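Local coordinates for mRNA-binding protein PUF3 (Saccharomyces cerevisiae, PDB 3K49) that binds the 3'-untranslated regions of mRNAs, chiefly those encoding mitochondrial proteins, through its Pumilio repeat domain, and promotes deadenylation and decay of COX17 mRNA, at residues S25-F30 with A55-V60; N293-L298 with I332-R337; Y315-L320 with E358-L363. All blocks are in the same frame, centred on the assembly; numbering follows the deposited sequence.

Contact 1: S25-F30 with A55-V60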
loop_
_atom_site.group_PDB
_atom_site.type_symbol
_atom_site.label_atom_id
_atom_site.label_comp_id
_atom_site.label_asym_id
_atom_site.label_seq_id
_atom_site.Cartn_x
_atom_site.Cartn_y
_atom_site.Cartn_z
ATOM N N SER A 25 31.198 17.251 -19.058
ATOM C CA SER A 25 30.175 17.936 -18.293
ATOM C C SER A 25 29.097 18.396 -19.261
ATOM O O SER A 25 29.229 18.246 -20.475
ATOM C CB SER A 25 30.762 19.125 -17.539
ATOM O OG SER A 25 31.185 20.139 -18.435
ATOM N N LEU A 26 28.041 18.976 -18.718
ATOM C CA LEU A 26 26.885 19.363 -19.511
ATOM C C LEU A 26 27.205 20.315 -20.659
ATOM O O LEU A 26 26.497 20.337 -21.678
ATOM C CB LEU A 26 25.800 19.943 -18.598
ATOM C CG LEU A 26 25.280 18.893 -17.609
ATOM C CD1 LEU A 26 24.178 19.450 -16.720
ATOM C CD2 LEU A 26 24.791 17.677 -18.399
ATOM N N LYS A 27 28.277 21.088 -20.507
ATOM C CA LYS A 27 28.641 22.071 -21.518
ATOM C C LYS A 27 29.232 21.390 -22.746
ATOM O O LYS A 27 29.322 21.984 -23.814
ATOM C CB LYS A 27 29.627 23.099 -20.953
ATOM C CG LYS A 27 31.069 22.614 -20.880
ATOM C CD LYS A 27 31.875 23.451 -19.896
ATOM C CE LYS A 27 33.277 22.897 -19.697
ATOM N NZ LYS A 27 33.746 23.119 -18.289
ATOM N N ASP A 28 29.633 20.139 -22.592
ATOM C CA ASP A 28 30.264 19.404 -23.679
ATOM C C ASP A 28 29.256 18.816 -24.669
ATOM O O ASP A 28 29.629 18.385 -25.762
ATOM C CB ASP A 28 31.150 18.292 -23.105
ATOM C CG ASP A 28 32.345 18.843 -22.323
ATOM O OD1 ASP A 28 33.027 19.740 -22.862
ATOM O OD2 ASP A 28 32.600 18.390 -21.180
ATOM N N ILE A 29 27.981 18.803 -24.295
ATOM C CA ILE A 29 26.989 18.093 -25.082
ATOM C C ILE A 29 25.957 19.017 -25.690
ATOM O O ILE A 29 24.923 18.547 -26.144
ATOM C CB ILE A 29 26.264 17.008 -24.241
ATOM C CG1 ILE A 29 25.173 17.632 -23.361
ATOM C CG2 ILE A 29 27.267 16.240 -23.378
ATOM C CD1 ILE A 29 24.653 16.696 -22.285
ATOM N N PHE A 30 26.231 20.321 -25.714
ATOM C CA PHE A 30 25.250 21.281 -26.228
ATOM C C PHE A 30 24.699 20.928 -27.606
ATOM O O PHE A 30 23.612 21.380 -27.978
ATOM C CB PHE A 30 25.789 22.700 -26.251
ATOM C CG PHE A 30 24.897 23.663 -26.983
ATOM C CD1 PHE A 30 23.894 24.344 -26.314
ATOM C CD2 PHE A 30 25.058 23.883 -28.351
ATOM C CE1 PHE A 30 23.074 25.238 -26.986
ATOM C CE2 PHE A 30 24.241 24.775 -29.032
ATOM C CZ PHE A 30 23.249 25.456 -28.350
ATOM N N ALA A 55 23.172 26.888 -12.082
ATOM C CA ALA A 55 22.038 27.329 -12.886
ATOM C C ALA A 55 22.336 27.455 -14.397
ATOM O O ALA A 55 21.524 27.073 -15.236
ATOM C CB ALA A 55 21.507 28.644 -12.343
ATOM N N SER A 56 23.494 27.991 -14.742
ATOM C CA SER A 56 23.816 28.232 -16.146
ATOM C C SER A 56 23.846 26.952 -16.983
ATOM O O SER A 56 23.393 26.927 -18.130
ATOM C CB SER A 56 25.167 28.953 -16.266
ATOM O OG SER A 56 25.119 30.220 -15.639
ATOM N N GLU A 57 24.415 25.893 -16.426
ATOM C CA GLU A 57 24.498 24.652 -17.167
ATOM C C GLU A 57 23.122 23.979 -17.235
ATOM O O GLU A 57 22.774 23.344 -18.230
ATOM C CB GLU A 57 25.543 23.725 -16.558
ATOM C CG GLU A 57 26.967 24.086 -16.945
ATOM C CD GLU A 57 28.004 23.124 -16.380
ATOM O OE1 GLU A 57 28.786 22.567 -17.186
ATOM O OE2 GLU A 57 28.039 22.928 -15.141
ATOM N N LYS A 58 22.332 24.132 -16.184
ATOM C CA LYS A 58 20.988 23.572 -16.196
ATOM C C LYS A 58 20.130 24.285 -17.242
ATOM O O LYS A 58 19.413 23.635 -17.988
ATOM C CB LYS A 58 20.358 23.622 -14.795
ATOM C CG LYS A 58 21.008 22.642 -13.815
ATOM C CD LYS A 58 20.304 22.581 -12.470
ATOM C CE LYS A 58 20.510 23.859 -11.685
ATOM N NZ LYS A 58 19.925 23.743 -10.328
ATOM N N GLU A 59 20.228 25.613 -17.311
ATOM C CA GLU A 59 19.494 26.392 -18.309
ATOM C C GLU A 59 19.802 25.918 -19.709
ATOM O O GLU A 59 18.904 25.758 -20.529
ATOM C CB GLU A 59 19.822 27.887 -18.224
ATOM C CG GLU A 59 19.247 28.606 -17.004
ATOM C CD GLU A 59 19.862 29.993 -16.801
ATOM O OE1 GLU A 59 19.770 30.842 -17.727
ATOM O OE2 GLU A 59 20.444 30.221 -15.713
ATOM N N VAL A 60 21.077 25.685 -19.978
ATOM C CA VAL A 60 21.489 25.363 -21.340
ATOM C C VAL A 60 20.907 24.039 -21.796
ATOM O O VAL A 60 20.432 23.929 -22.927
ATOM C CB VAL A 60 23.027 25.415 -21.535
ATOM C CG1 VAL A 60 23.418 24.775 -22.844
ATOM C CG2 VAL A 60 23.498 26.862 -21.487
#
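Glu57 reaches from helix 55-65 to the turn 25-30 and carries much of this surface contact at the N-terminal end of the Pumilio domain. Its CB lies 4.3 Å from Leu26 CB, which starts the chain on an apolar neighbour. CG is anti to the carbonyl carbon (chi1 -79°) and the chain runs on extended, lifting the carboxylate past Leu26 toward the start of the 3-10 segment 26-28. At the tip, OE1 stands 3.6 Å from Ser25 OG, 3.7 Å from Lys27 N and 3.9 Å from Lys27 CB, near neighbours but not bonded ones. Inside the turn, Ser25 N gives a hydrogen bond to Asp28 OD2 (2.8 Å), which ties the turn's start to its own acid. Leucine suits position 26 because its buried side chain continues onto Phe45 and Leu50 of helix 40-50. One helical turn on from Glu57, Val60 CG1 meets the Phe30 ring near its plane, at the edge, 3.5 Å from CD1. With no hydrogen bond across the segments and Lys27 NZ 5.1 Å from Glu57 OE1, the polar part probably relies on longer-range attraction to the lysine and the backbone N-H dipoles, while the single pair Phe30 and Val60 supplies the apolar touch.

Contact 2: N293-L298 with I332-R337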
loop_
_atom_site.group_PDB
_atom_site.type_symbol
_atom_site.label_atom_id
_atom_site.label_comp_id
_atom_site.label_asym_id
_atom_site.label_seq_id
_atom_site.Cartn_x
_atom_site.Cartn_y
_atom_site.Cartn_z
ATOM N N ASN A 293 -7.932 -28.164 33.296
ATOM C CA ASN A 293 -8.113 -29.574 32.978
ATOM C C ASN A 293 -8.374 -29.798 31.494
ATOM O O ASN A 293 -7.702 -30.607 30.852
ATOM C CB ASN A 293 -9.277 -30.131 33.792
ATOM C CG ASN A 293 -8.920 -31.412 34.515
ATOM O OD1 ASN A 293 -7.749 -31.787 34.586
ATOM N ND2 ASN A 293 -9.926 -32.081 35.073
ATOM N N HIS A 294 -9.366 -29.092 30.960
ATOM C CA HIS A 294 -9.628 -29.108 29.530
ATOM C C HIS A 294 -8.320 -28.881 28.799
ATOM O O HIS A 294 -8.003 -29.585 27.842
ATOM C CB HIS A 294 -10.635 -28.020 29.151
ATOM C CG HIS A 294 -12.049 -28.356 29.508
ATOM N ND1 HIS A 294 -12.599 -28.065 30.744
ATOM C CD2 HIS A 294 -13.032 -28.959 28.800
ATOM C CE1 HIS A 294 -13.850 -28.472 30.773
ATOM N NE2 HIS A 294 -14.142 -29.020 29.603
ATOM N N ALA A 295 -7.556 -27.904 29.280
ATOM C CA ALA A 295 -6.283 -27.541 28.674
ATOM C C ALA A 295 -5.340 -28.734 28.575
ATOM O O ALA A 295 -4.760 -28.991 27.517
ATOM C CB ALA A 295 -5.631 -26.406 29.451
ATOM N N LEU A 296 -5.195 -29.467 29.672
ATOM C CA LEU A 296 -4.286 -30.608 29.696
ATOM C C LEU A 296 -4.758 -31.751 28.806
ATOM O O LEU A 296 -3.945 -32.489 28.245
ATOM C CB LEU A 296 -4.067 -31.097 31.126
ATOM C CG LEU A 296 -2.790 -30.564 31.777
ATOM C CD1 LEU A 296 -2.773 -30.815 33.280
ATOM C CD2 LEU A 296 -1.567 -31.176 31.100
ATOM N N ASN A 297 -6.073 -31.893 28.677
ATOM C CA ASN A 297 -6.646 -32.954 27.858
ATOM C C ASN A 297 -7.682 -32.419 26.871
ATOM O O ASN A 297 -8.887 -32.510 27.108
ATOM C CB ASN A 297 -7.254 -34.044 28.743
ATOM C CG ASN A 297 -7.417 -35.362 28.010
ATOM O OD1 ASN A 297 -6.633 -35.689 27.117
ATOM N ND2 ASN A 297 -8.437 -36.128 28.387
ATOM N N LEU A 298 -7.203 -31.852 25.767
ATOM C CA LEU A 298 -8.087 -31.318 24.739
ATOM C C LEU A 298 -8.429 -32.404 23.741
ATOM O O LEU A 298 -7.702 -33.392 23.617
ATOM C CB LEU A 298 -7.436 -30.136 24.015
ATOM C CG LEU A 298 -7.353 -28.809 24.771
ATOM C CD1 LEU A 298 -6.589 -27.774 23.956
ATOM C CD2 LEU A 298 -8.744 -28.307 25.120
ATOM N N ILE A 332 -3.463 -21.124 27.390
ATOM C CA ILE A 332 -3.036 -21.317 26.012
ATOM C C ILE A 332 -1.704 -22.055 25.945
ATOM O O ILE A 332 -1.516 -22.962 25.127
ATOM C CB ILE A 332 -2.945 -19.968 25.261
ATOM C CG1 ILE A 332 -4.347 -19.375 25.085
ATOM C CG2 ILE A 332 -2.250 -20.142 23.912
ATOM C CD1 ILE A 332 -4.375 -18.008 24.459
ATOM N N VAL A 333 -0.781 -21.665 26.814
ATOM C CA VAL A 333 0.558 -22.239 26.808
ATOM C C VAL A 333 0.513 -23.724 27.118
ATOM O O VAL A 333 1.048 -24.551 26.378
ATOM C CB VAL A 333 1.470 -21.553 27.840
ATOM C CG1 VAL A 333 2.821 -22.249 27.901
ATOM C CG2 VAL A 333 1.636 -20.078 27.508
ATOM N N ILE A 334 -0.134 -24.053 28.227
ATOM C CA ILE A 334 -0.214 -25.430 28.685
ATOM C C ILE A 334 -0.839 -26.340 27.637
ATOM O O ILE A 334 -0.394 -27.473 27.446
ATOM C CB ILE A 334 -1.040 -25.545 29.978
ATOM C CG1 ILE A 334 -0.344 -24.813 31.125
ATOM C CG2 ILE A 334 -1.271 -27.007 30.330
ATOM C CD1 ILE A 334 -1.197 -24.674 32.366
ATOM N N ALA A 335 -1.870 -25.842 26.956
ATOM C CA ALA A 335 -2.515 -26.600 25.885
ATOM C C ALA A 335 -1.522 -26.931 24.778
ATOM O O ALA A 335 -1.483 -28.058 24.277
ATOM C CB ALA A 335 -3.694 -25.833 25.329
ATOM N N ILE A 336 -0.715 -25.940 24.407
ATOM C CA ILE A 336 0.273 -26.106 23.350
ATOM C C ILE A 336 1.322 -27.117 23.771
ATOM O O ILE A 336 1.663 -28.027 23.014
ATOM C CB ILE A 336 0.959 -24.769 22.997
ATOM C CG1 ILE A 336 -0.089 -23.715 22.643
ATOM C CG2 ILE A 336 1.922 -24.957 21.843
ATOM C CD1 ILE A 336 0.478 -22.355 22.373
ATOM N N ARG A 337 1.832 -26.953 24.986
ATOM C CA ARG A 337 2.813 -27.881 25.534
ATOM C C ARG A 337 2.279 -29.308 25.480
ATOM O O ARG A 337 2.987 -30.240 25.091
ATOM C CB ARG A 337 3.164 -27.499 26.971
ATOM C CG ARG A 337 4.149 -26.346 27.095
ATOM C CD ARG A 337 4.146 -25.784 28.515
ATOM N NE ARG A 337 5.246 -24.852 28.759
ATOM C CZ ARG A 337 5.287 -23.995 29.776
ATOM N NH1 ARG A 337 4.285 -23.946 30.643
ATOM N NH2 ARG A 337 6.329 -23.182 29.925
#
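Ala295 and Ala335 bring the two backbones close together, their CA atoms only 4.8 Å apart. Residues 293-296 are the last part of the short helix 292-296, whereas 332-337 lie within the long helix 326-345. At this point of approach Ala295 O faces the backbone of the long helix directly, 3.7 Å from Ala335 CA. Alanine, with a single methyl, suits a place where backbones come this close. Asn297 N still bonds to Asn293 O, but Asn297 is the first residue to leave helical backbone angles, and the chain then turns so that the CB of Leu298 points toward the long helix.

Leucines and an isoleucine fill in around the two alanines. Leu298 CG is anti to the carbonyl carbon (chi1 -74°), and from there its CD1 methyl reaches Ala335 CB at 3.7 Å. Ile334 offers its beta-branch: CG2, anti to the backbone N, meets Leu296 CG at 4.1 Å and lies 4.5 Å from Ala295 CB, so one methyl serves two partners. Leu296 starts away from the long helix and bends back to make that contact. Pro289 packs against both Ala295 and Leu298, and Met304 of helix 303-308 touches Leu298 and Ala335, closing the cluster from neighbouring parts of the fold. Ile332 and Ile336 turn the other way, toward helix 313-323.

The contact thus fastens the short helix 292-296 and the start of Pumilio repeat 8 to the long helix 326-345. It is held by methyl packing and close backbone approach, with no hydrogen bond or ion pair between the segments, which makes shape complementarity, rather than polar pairing, the basis of its fit.

Contact 3: Y315-L320 with E358-L363. With nucleotides of chain B.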
loop_
_atom_site.group_PDB
_atom_site.type_symbol
_atom_site.label_atom_id
_atom_site.label_comp_id
_atom_site.label_asym_id
_atom_site.label_seq_id
_atom_site.Cartn_x
_atom_site.Cartn_y
_atom_site.Cartn_z
ATOM N N TYR A 315 -0.309 -19.606 13.024
ATOM C CA TYR A 315 0.201 -18.241 13.194
ATOM C C TYR A 315 -0.685 -17.445 14.144
ATOM O O TYR A 315 -0.196 -16.672 14.972
ATOM C CB TYR A 315 0.287 -17.499 11.854
ATOM C CG TYR A 315 1.263 -18.090 10.863
ATOM C CD1 TYR A 315 0.813 -18.757 9.730
ATOM C CD2 TYR A 315 2.636 -17.969 11.052
ATOM C CE1 TYR A 315 1.695 -19.297 8.822
ATOM C CE2 TYR A 315 3.528 -18.501 10.142
ATOM C CZ TYR A 315 3.050 -19.166 9.030
ATOM O OH TYR A 315 3.931 -19.704 8.120
ATOM N N VAL A 316 -1.992 -17.637 14.016
ATOM C CA VAL A 316 -2.940 -16.986 14.911
ATOM C C VAL A 316 -2.753 -17.480 16.343
ATOM O O VAL A 316 -3.002 -16.743 17.300
ATOM C CB VAL A 316 -4.399 -17.218 14.465
ATOM C CG1 VAL A 316 -5.357 -16.512 15.402
ATOM C CG2 VAL A 316 -4.598 -16.735 13.041
ATOM N N ILE A 317 -2.304 -18.724 16.486
ATOM C CA ILE A 317 -2.027 -19.287 17.805
ATOM C C ILE A 317 -0.771 -18.655 18.390
ATOM O O ILE A 317 -0.780 -18.165 19.525
ATOM C CB ILE A 317 -1.844 -20.817 17.752
ATOM C CG1 ILE A 317 -3.131 -21.501 17.287
ATOM C CG2 ILE A 317 -1.434 -21.349 19.117
ATOM C CD1 ILE A 317 -4.252 -21.471 18.301
ATOM N N GLN A 318 0.306 -18.668 17.606
ATOM C CA GLN A 318 1.535 -17.977 17.981
ATOM C C GLN A 318 1.222 -16.546 18.416
ATOM O O GLN A 318 1.649 -16.097 19.484
ATOM C CB GLN A 318 2.522 -17.955 16.811
ATOM C CG GLN A 318 2.766 -19.308 16.168
ATOM C CD GLN A 318 3.850 -19.264 15.112
ATOM O OE1 GLN A 318 4.801 -18.490 15.222
ATOM N NE2 GLN A 318 3.716 -20.093 14.083
ATOM N N LYS A 319 0.466 -15.843 17.579
ATOM C CA LYS A 319 0.061 -14.475 17.862
ATOM C C LYS A 319 -0.637 -14.372 19.217
ATOM O O LYS A 319 -0.351 -13.468 20.007
ATOM C CB LYS A 319 -0.863 -13.965 16.758
ATOM C CG LYS A 319 -0.953 -12.448 16.652
ATOM C CD LYS A 319 0.314 -11.866 16.029
ATOM C CE LYS A 319 0.139 -10.400 15.646
ATOM N NZ LYS A 319 -0.009 -10.199 14.172
ATOM N N LEU A 320 -1.551 -15.300 19.488
ATOM C CA LEU A 320 -2.283 -15.287 20.753
ATOM C C LEU A 320 -1.348 -15.418 21.946
ATOM O O LEU A 320 -1.514 -14.744 22.961
ATOM C CB LEU A 320 -3.326 -16.397 20.792
ATOM C CG LEU A 320 -4.700 -16.044 20.222
ATOM C CD1 LEU A 320 -5.658 -17.220 20.375
ATOM C CD2 LEU A 320 -5.259 -14.793 20.892
ATOM N N GLU A 358 7.620 -26.562 15.131
ATOM C CA GLU A 358 8.942 -26.121 15.565
ATOM C C GLU A 358 8.878 -24.718 16.152
ATOM O O GLU A 358 9.555 -24.409 17.134
ATOM C CB GLU A 358 9.933 -26.170 14.399
ATOM C CG GLU A 358 11.355 -25.793 14.777
ATOM C CD GLU A 358 11.979 -26.776 15.747
ATOM O OE1 GLU A 358 11.380 -27.848 15.976
ATOM O OE2 GLU A 358 13.069 -26.477 16.276
ATOM N N LYS A 359 8.057 -23.872 15.540
ATOM C CA LYS A 359 7.918 -22.493 15.974
ATOM C C LYS A 359 7.190 -22.418 17.307
ATOM O O LYS A 359 7.627 -21.721 18.222
ATOM C CB LYS A 359 7.178 -21.677 14.916
ATOM C CG LYS A 359 7.502 -20.190 14.947
ATOM C CD LYS A 359 9.007 -19.948 14.877
ATOM C CE LYS A 359 9.334 -18.483 14.629
ATOM N NZ LYS A 359 8.967 -18.048 13.251
ATOM N N LEU A 360 6.079 -23.146 17.412
ATOM C CA LEU A 360 5.307 -23.207 18.652
ATOM C C LEU A 360 6.149 -23.849 19.777
ATOM O O LEU A 360 6.075 -23.393 20.928
ATOM C CB LEU A 360 4.006 -23.990 18.444
ATOM C CG LEU A 360 2.954 -23.336 17.541
ATOM C CD1 LEU A 360 1.909 -24.339 17.091
ATOM C CD2 LEU A 360 2.307 -22.157 18.239
ATOM N N ALA A 361 6.940 -24.868 19.436
ATOM C CA ALA A 361 7.810 -25.585 20.385
ATOM C C ALA A 361 8.735 -24.621 21.111
ATOM O O ALA A 361 8.639 -24.446 22.326
ATOM C CB ALA A 361 8.624 -26.656 19.664
ATOM N N ALA A 362 9.624 -23.989 20.352
ATOM C CA ALA A 362 10.643 -23.113 20.919
ATOM C C ALA A 362 10.057 -21.935 21.685
ATOM O O ALA A 362 10.470 -21.655 22.809
ATOM C CB ALA A 362 11.575 -22.620 19.827
ATOM N N LEU A 363 9.098 -21.246 21.076
ATOM C CA LEU A 363 8.532 -20.038 21.675
ATOM C C LEU A 363 7.768 -20.329 22.963
ATOM O O LEU A 363 7.451 -19.416 23.727
ATOM C CB LEU A 363 7.650 -19.288 20.672
ATOM C CG LEU A 363 8.395 -18.702 19.467
ATOM C CD1 LEU A 363 7.439 -17.964 18.540
ATOM C CD2 LEU A 363 9.533 -17.786 19.912
ATOM P P G B 4 5.924 -19.805 3.732
ATOM O OP1 G B 4 6.218 -19.660 2.284
ATOM O OP2 G B 4 6.769 -19.106 4.738
ATOM O "O5'" G B 4 4.411 -19.369 3.966
ATOM C "C5'" G B 4 3.346 -20.109 3.389
ATOM C "C4'" G B 4 2.064 -19.317 3.482
ATOM O "O4'" G B 4 1.732 -19.121 4.877
ATOM C "C3'" G B 4 2.181 -17.900 2.952
ATOM O "O3'" G B 4 2.064 -17.874 1.536
ATOM C "C2'" G B 4 1.043 -17.183 3.675
ATOM O "O2'" G B 4 -0.226 -17.343 3.072
ATOM C "C1'" G B 4 1.067 -17.881 5.034
ATOM N N9 G B 4 1.751 -17.118 6.069
ATOM C C8 G B 4 3.101 -16.903 6.227
ATOM N N7 G B 4 3.381 -16.162 7.266
ATOM C C5 G B 4 2.140 -15.877 7.825
ATOM C C6 G B 4 1.801 -15.113 8.960
ATOM O O6 G B 4 2.551 -14.521 9.748
ATOM N N1 G B 4 0.425 -15.075 9.151
ATOM C C2 G B 4 -0.498 -15.706 8.359
ATOM N N2 G B 4 -1.783 -15.572 8.697
ATOM N N3 G B 4 -0.191 -16.420 7.305
ATOM C C4 G B 4 1.135 -16.460 7.100
ATOM P P U B 3 10.141 -21.758 7.100
ATOM O OP1 U B 3 10.876 -21.313 5.893
ATOM O OP2 U B 3 10.176 -20.925 8.328
ATOM O "O5'" U B 3 8.614 -22.014 6.692
ATOM C "C5'" U B 3 8.264 -22.959 5.681
ATOM C "C4'" U B 3 6.755 -23.089 5.578
ATOM O "O4'" U B 3 6.224 -23.715 6.778
ATOM C "C3'" U B 3 5.988 -21.779 5.457
ATOM O "O3'" U B 3 5.932 -21.370 4.094
ATOM C "C2'" U B 3 4.610 -22.162 5.994
ATOM O "O2'" U B 3 3.807 -22.813 5.025
ATOM C "C1'" U B 3 4.981 -23.117 7.123
ATOM N N1 U B 3 5.127 -22.481 8.451
ATOM C C2 U B 3 4.019 -22.415 9.270
ATOM O O2 U B 3 2.925 -22.836 8.946
ATOM N N3 U B 3 4.234 -21.832 10.490
ATOM C C4 U B 3 5.419 -21.316 10.970
ATOM O O4 U B 3 5.468 -20.859 12.110
ATOM C C5 U B 3 6.520 -21.411 10.057
ATOM C C6 U B 3 6.342 -21.976 8.860
#
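Gln318 leaves helix 313-323 with CG anti to the carbonyl carbon (chi1 -50°) and CD carried on in an extended chain (chi2 -174°), out to where Lys359 and U3 of chain B are both near. The segments 315-320 and 358-363 run nearly parallel, 13° apart, with 10.5 Å between their axes. Near the base of the glutamine, CG rests on Leu360 CD2 at 3.6 Å, and the same methyl touches Ile317 CG2. Further out, OE1 approaches Lys359 CG at 3.2 Å, the two side chains crossing at about a right angle, while NE2 donates a hydrogen bond of 2.7 Å to O4 of U3 of chain B and also bonds Asn314 OD1. Lys359 CB adds a contact to that O4 at 3.4 Å. One helical turn before Gln318, Tyr315 lays its ring over guanine, C5 of G4 of chain B lying over the ring centre, 3.4 Å above its plane, and meets U3 of chain B obliquely with its outer atoms. An alanine in place of Tyr315 would probably leave the guanine face without its flat partner and the uracil freer to shift. Asparagine, tyrosine and glutamine at these helix positions form the uracil-reading set of PUF repeats; an N-H donor facing O4 suits uracil, whereas cytosine would present an amino group there.

Contacts 2 and 3 are neighbours at the C-terminal end of the curved repeat domain, their centres 14 Å apart, and their segments alternate along the chain. They share a core: Ile336 of helix 326-345 packs its CD1 on Ile317 CG2 at 3.9 Å and also meets Leu360, while Ile332 meets Leu320. Contact 2 comes no nearer the RNA than about 11 Å between nearest atoms, whereas contact 3 touches U3 and G4 of chain B, laying the Tyr315 ring over G4. Contact 1 belongs to the other end of the domain, its centre 61 Å from that of contact 3 and 75 Å from that of contact 2. Its nearest atom is about 14 Å from the RNA.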